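Local atomic coordinates of sulfate permease family protein (Vibrio cholerae, PDB entry 4DGH), a protein that probably takes part in moving anions such as sulfate across the membrane, the piece here being its STAS domain rather than the transmembrane part. Residues 10-15 with 121-126; 30-35 with 63-68; 36-41 with 75-80. One frame throughout, in Å; residues are numbered along the deposited sequence. Where two conformers were deposited one is given.

Contact 1 (10-15 with 121-126); sequences AQHGRS and AALTEI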
# COMPACT_ATOMS: atom_id res chain seq x y z
N ALA A 10 -30.12 9.68 -0.29
CA ALA A 10 -31.21 10.69 -0.33
C ALA A 10 -32.57 10.00 -0.61
O ALA A 10 -33.60 10.41 -0.04
CB ALA A 10 -30.92 11.77 -1.36
N GLN A 11 -32.60 8.96 -1.43
CA GLN A 11 -33.81 8.21 -1.64
C GLN A 11 -34.38 7.67 -0.36
O GLN A 11 -35.64 7.54 -0.23
CB GLN A 11 -33.63 7.11 -2.67
CG GLN A 11 -33.41 7.60 -4.10
CD GLN A 11 -34.61 8.37 -4.67
OE1 GLN A 11 -34.55 9.62 -4.90
NE2 GLN A 11 -35.72 7.66 -4.90
N HIS A 12 -33.50 7.37 0.60
CA HIS A 12 -33.94 6.94 1.91
C HIS A 12 -33.96 8.00 2.96
O HIS A 12 -34.02 7.68 4.17
CB HIS A 12 -33.09 5.73 2.39
CG HIS A 12 -33.31 4.49 1.57
ND1 HIS A 12 -34.08 3.47 1.98
CD2 HIS A 12 -32.84 4.13 0.29
CE1 HIS A 12 -34.12 2.50 1.01
NE2 HIS A 12 -33.36 2.92 -0.01
N GLY A 13 -33.92 9.27 2.53
CA GLY A 13 -33.98 10.41 3.42
C GLY A 13 -32.79 10.61 4.36
O GLY A 13 -32.94 11.18 5.47
N ARG A 14 -31.60 10.16 3.93
CA ARG A 14 -30.37 10.29 4.74
C ARG A 14 -29.30 11.06 3.97
O ARG A 14 -29.35 11.14 2.75
CB ARG A 14 -29.77 8.90 5.04
CG ARG A 14 -30.73 7.88 5.65
CD ARG A 14 -29.85 6.79 6.23
NE ARG A 14 -28.75 7.41 6.98
CZ ARG A 14 -28.71 7.49 8.29
NH1 ARG A 14 -27.68 8.05 8.90
NH2 ARG A 14 -29.72 6.99 9.01
N SER A 15 -28.34 11.62 4.70
CA SER A 15 -27.17 12.25 4.09
C SER A 15 -25.89 11.43 4.36
O SER A 15 -24.91 11.53 3.62
CB SER A 15 -26.97 13.69 4.64
OG SER A 15 -27.35 13.71 6.02
N ALA A 121 -30.86 -2.38 -1.04
CA ALA A 121 -31.33 -3.49 -0.20
C ALA A 121 -30.92 -3.39 1.26
O ALA A 121 -31.71 -3.73 2.16
CB ALA A 121 -30.90 -4.83 -0.75
N ALA A 122 -29.71 -2.92 1.52
CA ALA A 122 -29.24 -2.87 2.92
C ALA A 122 -29.99 -1.78 3.67
O ALA A 122 -30.42 -1.97 4.85
CB ALA A 122 -27.74 -2.50 2.97
N LEU A 123 -30.14 -0.65 3.03
CA LEU A 123 -30.81 0.51 3.71
C LEU A 123 -32.26 0.12 3.98
O LEU A 123 -32.82 0.45 5.04
CB LEU A 123 -30.76 1.76 2.88
CG LEU A 123 -29.37 2.39 2.63
CD1 LEU A 123 -29.44 3.49 1.54
CD2 LEU A 123 -28.90 2.91 3.97
N THR A 124 -32.87 -0.63 3.07
CA THR A 124 -34.24 -1.12 3.29
C THR A 124 -34.34 -2.12 4.46
O THR A 124 -35.28 -2.04 5.27
CB THR A 124 -34.74 -1.82 2.02
OG1 THR A 124 -34.87 -0.83 0.99
CG2 THR A 124 -36.14 -2.50 2.24
N GLU A 125 -33.39 -3.05 4.53
CA GLU A 125 -33.34 -4.00 5.64
C GLU A 125 -33.08 -3.33 7.00
O GLU A 125 -33.70 -3.66 8.02
CB GLU A 125 -32.29 -5.08 5.38
CG GLU A 125 -32.04 -5.96 6.60
CD GLU A 125 -31.36 -7.29 6.23
OE1 GLU A 125 -30.97 -7.51 5.04
OE2 GLU A 125 -31.22 -8.13 7.15
N ILE A 126 -32.19 -2.35 7.02
CA ILE A 126 -31.95 -1.59 8.26
C ILE A 126 -33.19 -0.83 8.71
O ILE A 126 -33.51 -0.78 9.91
CB ILE A 126 -30.71 -0.66 8.12
CG1 ILE A 126 -29.47 -1.56 8.12
CG2 ILE A 126 -30.62 0.28 9.31
CD1 ILE A 126 -28.23 -1.05 7.37

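Contact 2 (30-35 with 63-68); sequences FFFAAA and DITGIQ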
# COMPACT_ATOMS: atom_id res chain seq x y z
N PHE A 30 -5.03 -8.33 -6.08
CA PHE A 30 -4.14 -8.79 -4.99
C PHE A 30 -4.54 -8.01 -3.74
O PHE A 30 -3.81 -7.11 -3.24
CB PHE A 30 -2.64 -8.57 -5.42
CG PHE A 30 -2.36 -9.03 -6.84
CD1 PHE A 30 -2.70 -10.32 -7.26
CD2 PHE A 30 -1.76 -8.16 -7.78
CE1 PHE A 30 -2.42 -10.73 -8.54
CE2 PHE A 30 -1.53 -8.58 -9.07
CZ PHE A 30 -1.84 -9.87 -9.45
N PHE A 31 -5.76 -8.29 -3.31
CA PHE A 31 -6.38 -7.50 -2.25
C PHE A 31 -5.97 -8.12 -0.91
O PHE A 31 -6.46 -7.71 0.08
CB PHE A 31 -7.90 -7.51 -2.40
CG PHE A 31 -8.48 -8.93 -2.50
CD1 PHE A 31 -8.70 -9.68 -1.34
CD2 PHE A 31 -8.73 -9.51 -3.75
CE1 PHE A 31 -9.21 -10.98 -1.41
CE2 PHE A 31 -9.23 -10.80 -3.80
CZ PHE A 31 -9.44 -11.54 -2.64
N PHE A 32 -5.00 -9.05 -0.90
CA PHE A 32 -4.65 -9.82 0.34
C PHE A 32 -4.24 -8.94 1.52
O PHE A 32 -4.69 -9.16 2.63
CB PHE A 32 -3.51 -10.88 0.10
CG PHE A 32 -3.62 -11.62 -1.21
CD1 PHE A 32 -4.59 -12.61 -1.40
CD2 PHE A 32 -2.80 -11.28 -2.28
CE1 PHE A 32 -4.73 -13.26 -2.63
CE2 PHE A 32 -2.94 -11.93 -3.52
CZ PHE A 32 -3.90 -12.90 -3.70
N ALA A 33 -3.39 -7.96 1.29
CA ALA A 33 -2.90 -7.18 2.45
C ALA A 33 -4.07 -6.37 3.07
O ALA A 33 -4.25 -6.35 4.29
CB ALA A 33 -1.71 -6.26 2.08
N ALA A 34 -4.90 -5.79 2.21
CA ALA A 34 -6.17 -5.14 2.62
C ALA A 34 -7.18 -6.05 3.29
O ALA A 34 -7.79 -5.68 4.27
CB ALA A 34 -6.82 -4.51 1.42
N ALA A 35 -7.38 -7.23 2.75
CA ALA A 35 -8.25 -8.19 3.37
C ALA A 35 -7.75 -8.40 4.81
O ALA A 35 -8.55 -8.44 5.72
CB ALA A 35 -8.19 -9.52 2.61
N ASP A 63 -8.01 -16.21 -8.20
CA ASP A 63 -7.56 -17.58 -8.23
C ASP A 63 -7.89 -18.21 -6.88
O ASP A 63 -8.47 -17.55 -5.99
CB ASP A 63 -6.02 -17.65 -8.63
CG ASP A 63 -5.11 -16.85 -7.72
OD1 ASP A 63 -5.37 -16.81 -6.50
OD2 ASP A 63 -4.09 -16.24 -8.22
N ILE A 64 -7.48 -19.49 -6.73
CA ILE A 64 -7.67 -20.21 -5.49
C ILE A 64 -7.15 -19.43 -4.28
O ILE A 64 -7.69 -19.57 -3.16
CB ILE A 64 -7.08 -21.66 -5.55
CG1 ILE A 64 -7.86 -22.60 -4.60
CG2 ILE A 64 -5.52 -21.65 -5.57
CD1 ILE A 64 -7.55 -24.10 -4.87
N THR A 65 -6.09 -18.66 -4.45
CA THR A 65 -5.53 -17.96 -3.33
C THR A 65 -6.46 -16.80 -2.90
O THR A 65 -6.65 -16.56 -1.68
CB THR A 65 -4.04 -17.46 -3.51
OG1 THR A 65 -4.02 -16.44 -4.48
CG2 THR A 65 -3.11 -18.55 -4.05
N GLY A 66 -7.03 -16.06 -3.85
CA GLY A 66 -7.90 -14.96 -3.45
C GLY A 66 -9.24 -15.56 -3.00
O GLY A 66 -9.90 -15.01 -2.15
N ILE A 67 -9.67 -16.66 -3.58
CA ILE A 67 -10.92 -17.30 -3.10
C ILE A 67 -10.83 -17.70 -1.65
O ILE A 67 -11.74 -17.43 -0.86
CB ILE A 67 -11.27 -18.54 -3.96
CG1 ILE A 67 -11.81 -17.96 -5.28
CG2 ILE A 67 -12.31 -19.42 -3.21
CD1 ILE A 67 -13.25 -17.39 -5.23
N GLN A 68 -9.72 -18.32 -1.27
CA GLN A 68 -9.59 -18.77 0.11
C GLN A 68 -9.41 -17.57 1.06
O GLN A 68 -9.89 -17.60 2.19
CB GLN A 68 -8.43 -19.75 0.25
CG GLN A 68 -8.80 -21.10 -0.35
CD GLN A 68 -7.58 -22.01 -0.50
OE1 GLN A 68 -6.81 -21.85 -1.47
NE2 GLN A 68 -7.41 -22.97 0.41

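Contact 3 (36-41 with 75-80); sequences ETFERV and QSFHKR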
# COMPACT_ATOMS: atom_id res chain seq x y z
N GLU A 36 -6.44 -8.53 5.00
CA GLU A 36 -5.90 -8.90 6.31
C GLU A 36 -6.14 -7.77 7.33
O GLU A 36 -6.60 -7.99 8.45
CB GLU A 36 -4.39 -9.16 6.20
CG GLU A 36 -3.78 -9.90 7.37
CD GLU A 36 -2.26 -9.96 7.27
OE1 GLU A 36 -1.71 -10.06 6.14
OE2 GLU A 36 -1.61 -9.89 8.34
N THR A 37 -5.85 -6.55 6.90
CA THR A 37 -6.06 -5.37 7.73
C THR A 37 -7.54 -5.22 8.12
O THR A 37 -7.87 -5.00 9.30
CB THR A 37 -5.52 -4.16 6.98
OG1 THR A 37 -4.13 -4.42 6.70
CG2 THR A 37 -5.66 -2.89 7.85
N PHE A 38 -8.41 -5.39 7.15
CA PHE A 38 -9.80 -5.13 7.40
C PHE A 38 -10.37 -6.17 8.37
O PHE A 38 -11.17 -5.85 9.25
CB PHE A 38 -10.61 -5.12 6.14
CG PHE A 38 -11.91 -4.45 6.34
CD1 PHE A 38 -11.95 -3.17 6.84
CD2 PHE A 38 -13.10 -5.12 6.16
CE1 PHE A 38 -13.16 -2.52 7.09
CE2 PHE A 38 -14.31 -4.46 6.36
CZ PHE A 38 -14.34 -3.16 6.88
N GLU A 39 -9.93 -7.40 8.18
CA GLU A 39 -10.28 -8.49 9.03
C GLU A 39 -9.80 -8.17 10.46
O GLU A 39 -10.53 -8.32 11.43
CB GLU A 39 -9.57 -9.70 8.41
CG GLU A 39 -10.05 -11.04 8.90
CD GLU A 39 -9.42 -12.22 8.11
OE1 GLU A 39 -9.00 -12.03 6.94
OE2 GLU A 39 -9.35 -13.34 8.70
N ARG A 40 -8.56 -7.67 10.58
CA ARG A 40 -8.03 -7.25 11.88
C ARG A 40 -8.83 -6.13 12.51
O ARG A 40 -9.18 -6.22 13.64
CB ARG A 40 -6.51 -6.96 11.77
CG ARG A 40 -5.83 -6.45 13.05
CD ARG A 40 -4.28 -6.49 12.97
NE ARG A 40 -3.72 -5.86 11.76
CZ ARG A 40 -3.20 -6.53 10.72
NH1 ARG A 40 -3.17 -7.88 10.75
NH2 ARG A 40 -2.74 -5.87 9.64
N VAL A 41 -9.22 -5.13 11.75
CA VAL A 41 -9.99 -4.02 12.27
C VAL A 41 -11.35 -4.51 12.78
O VAL A 41 -11.80 -4.14 13.87
CB VAL A 41 -10.29 -3.02 11.14
CG1 VAL A 41 -11.31 -1.98 11.63
CG2 VAL A 41 -9.02 -2.31 10.67
N GLN A 75 -15.95 -15.48 6.62
CA GLN A 75 -16.11 -16.30 7.85
C GLN A 75 -15.87 -15.49 9.13
O GLN A 75 -16.60 -15.60 10.07
CB GLN A 75 -15.22 -17.54 7.82
CG GLN A 75 -15.83 -18.62 6.94
CD GLN A 75 -14.88 -19.75 6.60
OE1 GLN A 75 -13.67 -19.65 6.80
NE2 GLN A 75 -15.44 -20.83 6.05
N SER A 76 -14.81 -14.69 9.11
CA SER A 76 -14.45 -13.88 10.24
C SER A 76 -15.51 -12.79 10.52
O SER A 76 -15.77 -12.50 11.67
CB SER A 76 -13.04 -13.28 10.07
OG SER A 76 -13.10 -12.08 9.28
N PHE A 77 -16.19 -12.26 9.50
CA PHE A 77 -17.30 -11.30 9.76
C PHE A 77 -18.55 -12.03 10.27
O PHE A 77 -19.25 -11.54 11.15
CB PHE A 77 -17.65 -10.50 8.46
CG PHE A 77 -16.45 -9.77 7.86
CD1 PHE A 77 -15.41 -9.31 8.69
CD2 PHE A 77 -16.38 -9.50 6.51
CE1 PHE A 77 -14.32 -8.59 8.16
CE2 PHE A 77 -15.29 -8.80 5.94
CZ PHE A 77 -14.27 -8.33 6.77
N HIS A 78 -18.86 -13.17 9.68
CA HIS A 78 -20.08 -13.93 10.03
C HIS A 78 -20.00 -14.32 11.47
O HIS A 78 -21.05 -14.42 12.14
CB HIS A 78 -20.23 -15.25 9.22
CG HIS A 78 -20.84 -15.05 7.85
ND1 HIS A 78 -20.93 -16.05 6.92
CD2 HIS A 78 -21.40 -13.92 7.27
CE1 HIS A 78 -21.53 -15.56 5.81
NE2 HIS A 78 -21.86 -14.28 6.05
N LYS A 79 -18.80 -14.59 11.93
CA LYS A 79 -18.74 -15.10 13.28
C LYS A 79 -18.96 -13.98 14.31
O LYS A 79 -19.24 -14.28 15.47
CB LYS A 79 -17.49 -15.96 13.53
CG LYS A 79 -16.26 -15.16 13.75
CD LYS A 79 -14.98 -15.97 13.57
CE LYS A 79 -13.80 -15.06 13.86
NZ LYS A 79 -12.48 -15.67 13.57
N ARG A 80 -18.86 -12.70 13.91
CA ARG A 80 -19.29 -11.57 14.80
C ARG A 80 -20.77 -11.10 14.62
O ARG A 80 -21.23 -10.15 15.27
CB ARG A 80 -18.36 -10.35 14.72
CG ARG A 80 -16.89 -10.61 15.14
CD ARG A 80 -16.19 -9.40 15.76
NE ARG A 80 -16.98 -8.63 16.72
CZ ARG A 80 -16.61 -7.47 17.25
NH1 ARG A 80 -15.40 -6.92 16.96
NH2 ARG A 80 -17.45 -6.85 18.10
O HOH W 1 -12.80 -10.05 11.37

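Contact 1 (10-15 with 121-126)
The imidazole of His-12 lies with one face on Leu-123 and an edge turned to Thr-124. Leu-123 CB stands 3.8 Å from the centroid of the ring and only 6° off its normal, a CH-pi contact centred over the face, while CD1 of the same leucine reaches the rim of the ring, 3.7 Å from His-12 CD2. At the edge, close to the ring plane, Thr-124 OG1 comes within 3.4 Å of His-12 CE1, the carbon between the two nitrogens and the most polarised C-H of the ring. That hydroxyl has its stronger partner in its own helix, a hydrogen bond to Ser-120 O one turn back. The ring itself is held by a hydrogen bond between ND1 and Glu-127 OE2 and packed on one face by Leu-123 CB.

In the STAS fold the C-terminal helix 115-128 packs on strands 21-25 and 51-55 of the parallel sheet, and the end of the N-terminal helix 3-11 lies against this helix. His-12 is the first residue to leave helical geometry, and Gly-13 follows as the C-prime residue of a Schellman motif. Its positive phi of 67° is easily reached without a side chain, and it lets Gly-13 N bond to Ala-10 O at 2.8 Å and Arg-14 N turn back to Leu-9 O. With CG anti to the carbonyl carbon (chi1 -67°), His-12 extends its ring from this turn to the neighbouring helix. Leucine suits position 123 because its surroundings are largely apolar: CB and CD1 pack against the imidazole, and the side chain also touches Leu-21 of strand 21-25 and Pro-18 of the preceding loop.

Contact 2 (30-35 with 63-68)
Phe-31 and Phe-32 put the rims of their rings against Gly-66 and Thr-65, where two helices of the STAS domain start side by side: helix 32-44 and helix 64-78, successive helices of an alpha/beta fold. Phe-31 meets Gly-66 edge-on, with Gly-66 O near the ring plane, 3.5 Å from Phe-31 CZ. The edge of Phe-32 is also directed at the glycine, with CE1 3.7 Å from Gly-66 CA, and its CZ lies 3.6 Å from Thr-65 OG1. Glycine suits this place because, having no side chain, it leaves its CA and carbonyl accessible to the edges of both rings.

The two rings reach the same turn by different routes. In Phe-31, at the N-cap position, CG sits between the backbone N and the carbonyl carbon (chi1 53°), whereas in Phe-32 it lies anti to the carbonyl carbon. Further out, Phe-31 rests on Leu-26 and Met-62, and both rings touch Thr-69, one turn beyond Thr-65. Phe-32 also meets the ring of Phe-38 from a neighbouring subunit, so this buried layer continues into the assembly.

Asp-63 is the N-cap of helix 64-78. Its two carboxylate oxygens have separate tasks: OD2 accepts from Val-23 N of the same neighbouring subunit, while OD1 serves the first turn. That oxygen takes a weak bond from Thr-65 N, one from Thr-65 OG1 that is modelled unusually short, so that its exact length is doubtful, and one from Gly-66 N, 3.2 Å away and nearly along the C-O axis of Asp-63 OD1.

Contact 3 (36-41 with 75-80)
Phe-38 and Phe-77 meet with their ring planes at 80° and their centroids 5.7 Å apart, the side chains crossing at about a right angle. The approach is oblique: Phe-77 CZ comes to 3.5 Å from Phe-38 CD2, while the neighbouring CE1 of Phe-77 lies 4.1 Å from Glu-39 CA. Phe-38 CG lies anti to its backbone N (chi1 -163°), and Phe-77 has the other common choice, CG anti to the carbonyl carbon, which brings the two ring ends together although neither side chain starts out directly at the other segment.

Helices 32-44 and 64-78 pack here on the same face of the parallel sheet, with strand 51-55 between them in sequence. Large flat side chains suit the layer between helix and sheet, and both rings rest on Leu-52 of that strand. Phe-38 also stacks on Tyr-24 and packs on Thr-65 of a neighbouring subunit; Phe-77 continues to Val-84 of strand 83-87.

Beside the aromatic pair the interface becomes polar. Glu-39 is extended beyond CG, and its aliphatic part passes Ser-76, with CG 3.2 Å from Ser-76 OG. A small residue allows the backbones to approach here, and its hydroxyl takes part in a bridge: a single water donates to Glu-39 O and to Ser-76 OG, each at 2.9 Å. Ser-76 OG is also hydrogen-bonded to Met-73 O in the preceding turn of its own helix, which fixes the rotation of the hydroxyl facing the water.

Contacts 2 and 3 lie on one helix pair, 32-44 with 64-78, their centres 14 Å apart: contact 2 at the start of both helices, contact 3 further along. Their segments alternate in the chain, as expected when two helices run the same way side by side. Contact 1 joins helices 3-11 and 115-128 near the two chain ends, and its segments bracket all the others in sequence. It stands 30 Å, centre to centre, from contact 2, on the opposite side of the chain's centre, and 24 Å from contact 3. Helices 32-44, 64-78 and 115-128 touch the parallel sheet, helix 3-11 joins through helix 115-128, and contacts 2 and 3 also border neighbouring subunits.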